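Local coordinates for protein arginine--tRNA ligase (PDB 3FNR) that catalyses the ATP-dependent attachment of L-arginine to tRNA(Arg), releasing AMP and diphosphate, as a monomeric class I aminoacyl-tRNA synthetase, at residues L308-L313 with S334-Y339. The protein carries 1 engineered substitution. Sequence-based numbering, arbitrary orientation.
Sequences LRYIFL and SNPVYY
Tyr310 of helix 305-311 faces Pro336 and Val337 in the first turn of helix 336-353. The nearest CA atoms across the two segments are those of Tyr310 and Val337, 7.1 Å apart. Asn335 occupies the N-cap position of the second helix, and Tyr339 N donates a hydrogen bond of 3.0 Å to Asn335 O, closing the first turn that presents Pro336 and Val337.

The tyrosine carries the whole of its helix's side of the contact. With CG anti to the backbone N (chi1 -170°), its ring reaches across to the start of helix 336-353, and each end of the side chain has its own partner. At the root, Tyr310 CB lies 3.8 Å from Val337 CG2, the methyl anti to the valine's carbonyl carbon; the two side chains run past one another in opposite senses. At the far end, the proline crosses the tyrosine at roughly a right angle, placing Pro336 CB 3.5 Å from Tyr310 CZ and 3.4 Å from Tyr310 OH, while Pro336 CG sits 3.8 Å from Tyr310 CE1. Both residues meet the ring obliquely, making an apolar, van der Waals contact. Pro400 and Lys404 of helix 398-416 also touch Tyr310, which is buried.

Arg309, whose side chain runs away from helix 336-353, forms a salt bridge with Asp57 of helix 50-65. The small apolar contact is plain helix-to-helix packing that joins helix 305-311 to the start of helix 336-353, consistent with the passage from the class I catalytic domain toward the helical DALR anticodon-binding domain.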
loop_
_atom_site.group_PDB
_atom_site.type_symbol
_atom_site.label_atom_id
_atom_site.label_comp_id
_atom_site.label_asym_id
_atom_site.label_seq_id
_atom_site.Cartn_x
_atom_site.Cartn_y
_atom_site.Cartn_z
ATOM N N LEU A 308 -9.146 -7.425 0.464
ATOM C CA LEU A 308 -8.482 -6.246 1.046
ATOM C C LEU A 308 -7.884 -5.371 -0.044
ATOM O O LEU A 308 -8.087 -4.150 -0.059
ATOM C CB LEU A 308 -7.379 -6.645 2.038
ATOM C CG LEU A 308 -6.849 -5.473 2.878
ATOM C CD1 LEU A 308 -7.485 -5.450 4.247
ATOM C CD2 LEU A 308 -5.346 -5.536 3.013
ATOM N N ARG A 309 -7.171 -6.010 -0.968
ATOM C CA ARG A 309 -6.523 -5.314 -2.056
ATOM C C ARG A 309 -7.538 -4.642 -2.984
ATOM O O ARG A 309 -7.221 -3.646 -3.624
ATOM C CB ARG A 309 -5.622 -6.268 -2.848
ATOM C CG ARG A 309 -4.387 -6.814 -2.095
ATOM C CD ARG A 309 -3.480 -5.720 -1.547
ATOM N NE ARG A 309 -2.891 -4.888 -2.599
ATOM C CZ ARG A 309 -1.616 -4.921 -2.976
ATOM N NH1 ARG A 309 -0.763 -5.754 -2.396
ATOM N NH2 ARG A 309 -1.192 -4.115 -3.948
ATOM N N TYR A 310 -8.752 -5.184 -3.054
ATOM C CA TYR A 310 -9.786 -4.604 -3.900
ATOM C C TYR A 310 -10.469 -3.438 -3.202
ATOM O O TYR A 310 -10.504 -2.324 -3.731
ATOM C CB TYR A 310 -10.835 -5.635 -4.332
ATOM C CG TYR A 310 -11.766 -5.073 -5.397
ATOM C CD1 TYR A 310 -12.888 -4.297 -5.054
ATOM C CD2 TYR A 310 -11.496 -5.271 -6.749
ATOM C CE1 TYR A 310 -13.719 -3.745 -6.040
ATOM C CE2 TYR A 310 -12.316 -4.733 -7.737
ATOM C CZ TYR A 310 -13.419 -3.971 -7.378
ATOM O OH TYR A 310 -14.218 -3.454 -8.369
ATOM N N ILE A 311 -11.036 -3.722 -2.033
ATOM C CA ILE A 311 -11.847 -2.787 -1.278
ATOM C C ILE A 311 -11.074 -1.508 -1.009
ATOM O O ILE A 311 -11.586 -0.418 -1.245
ATOM C CB ILE A 311 -12.299 -3.418 0.063
ATOM C CG1 ILE A 311 -13.304 -4.540 -0.191
ATOM C CG2 ILE A 311 -12.919 -2.380 0.983
ATOM C CD1 ILE A 311 -13.448 -5.510 0.976
ATOM N N PHE A 312 -9.821 -1.649 -0.570
ATOM C CA PHE A 312 -9.032 -0.493 -0.149
ATOM C C PHE A 312 -8.476 0.358 -1.293
ATOM O O PHE A 312 -7.905 1.424 -1.064
ATOM C CB PHE A 312 -7.956 -0.908 0.866
ATOM C CG PHE A 312 -8.506 -1.137 2.250
ATOM C CD1 PHE A 312 -8.516 -0.109 3.183
ATOM C CD2 PHE A 312 -9.063 -2.360 2.603
ATOM C CE1 PHE A 312 -9.039 -0.302 4.456
ATOM C CE2 PHE A 312 -9.599 -2.556 3.875
ATOM C CZ PHE A 312 -9.581 -1.524 4.801
ATOM N N LEU A 313 -8.665 -0.117 -2.521
ATOM C CA LEU A 313 -8.265 0.613 -3.715
ATOM C C LEU A 313 -9.462 1.220 -4.448
ATOM O O LEU A 313 -9.287 2.013 -5.367
ATOM C CB LEU A 313 -7.519 -0.324 -4.658
ATOM C CG LEU A 313 -6.530 0.297 -5.635
ATOM C CD1 LEU A 313 -5.266 0.743 -4.899
ATOM C CD2 LEU A 313 -6.212 -0.702 -6.724
ATOM N N SER A 334 -22.321 -7.843 -7.206
ATOM C CA SER A 334 -22.050 -7.109 -5.971
ATOM C C SER A 334 -20.767 -7.537 -5.253
ATOM O O SER A 334 -20.273 -6.799 -4.398
ATOM C CB SER A 334 -23.248 -7.197 -5.019
ATOM O OG SER A 334 -23.507 -8.542 -4.657
ATOM N N ASN A 335 -20.249 -8.724 -5.574
ATOM C CA ASN A 335 -18.916 -9.145 -5.117
ATOM C C ASN A 335 -17.935 -9.069 -6.287
ATOM O O ASN A 335 -17.757 -10.051 -7.026
ATOM C CB ASN A 335 -18.946 -10.555 -4.509
ATOM C CG ASN A 335 -17.600 -10.983 -3.908
ATOM O OD1 ASN A 335 -16.629 -10.225 -3.882
ATOM N ND2 ASN A 335 -17.552 -12.209 -3.411
ATOM N N PRO A 336 -17.279 -7.905 -6.451
ATOM C CA PRO A 336 -16.512 -7.659 -7.662
ATOM C C PRO A 336 -15.316 -8.587 -7.818
ATOM O O PRO A 336 -15.018 -8.976 -8.933
ATOM C CB PRO A 336 -16.076 -6.202 -7.514
ATOM C CG PRO A 336 -17.001 -5.620 -6.480
ATOM C CD PRO A 336 -17.204 -6.756 -5.537
ATOM N N VAL A 337 -14.673 -8.978 -6.723
ATOM C CA VAL A 337 -13.553 -9.925 -6.808
ATOM C C VAL A 337 -13.995 -11.275 -7.382
ATOM O O VAL A 337 -13.316 -11.829 -8.257
ATOM C CB VAL A 337 -12.856 -10.158 -5.442
ATOM C CG1 VAL A 337 -11.475 -10.807 -5.639
ATOM C CG2 VAL A 337 -12.747 -8.855 -4.660
ATOM N N TYR A 338 -15.127 -11.789 -6.890
ATOM C CA TYR A 338 -15.709 -13.033 -7.398
ATOM C C TYR A 338 -16.007 -12.875 -8.871
ATOM O O TYR A 338 -15.596 -13.693 -9.684
ATOM C CB TYR A 338 -17.017 -13.402 -6.664
ATOM C CG TYR A 338 -17.803 -14.514 -7.358
ATOM C CD1 TYR A 338 -18.817 -14.220 -8.284
ATOM C CD2 TYR A 338 -17.523 -15.856 -7.099
ATOM C CE1 TYR A 338 -19.515 -15.233 -8.941
ATOM C CE2 TYR A 338 -18.223 -16.882 -7.745
ATOM C CZ TYR A 338 -19.219 -16.559 -8.660
ATOM O OH TYR A 338 -19.916 -17.559 -9.304
ATOM N N TYR A 339 -16.722 -11.801 -9.182
ATOM C CA TYR A 339 -17.277 -11.541 -10.488
ATOM C C TYR A 339 -16.188 -11.391 -11.548
ATOM O O TYR A 339 -16.303 -11.959 -12.644
ATOM C CB TYR A 339 -18.161 -10.296 -10.411
ATOM C CG TYR A 339 -19.141 -10.136 -11.558
ATOM C CD1 TYR A 339 -19.127 -8.987 -12.344
ATOM C CD2 TYR A 339 -20.084 -11.128 -11.850
ATOM C CE1 TYR A 339 -20.020 -8.824 -13.399
ATOM C CE2 TYR A 339 -20.989 -10.974 -12.903
ATOM C CZ TYR A 339 -20.947 -9.815 -13.671
ATOM O OH TYR A 339 -21.825 -9.628 -14.715
#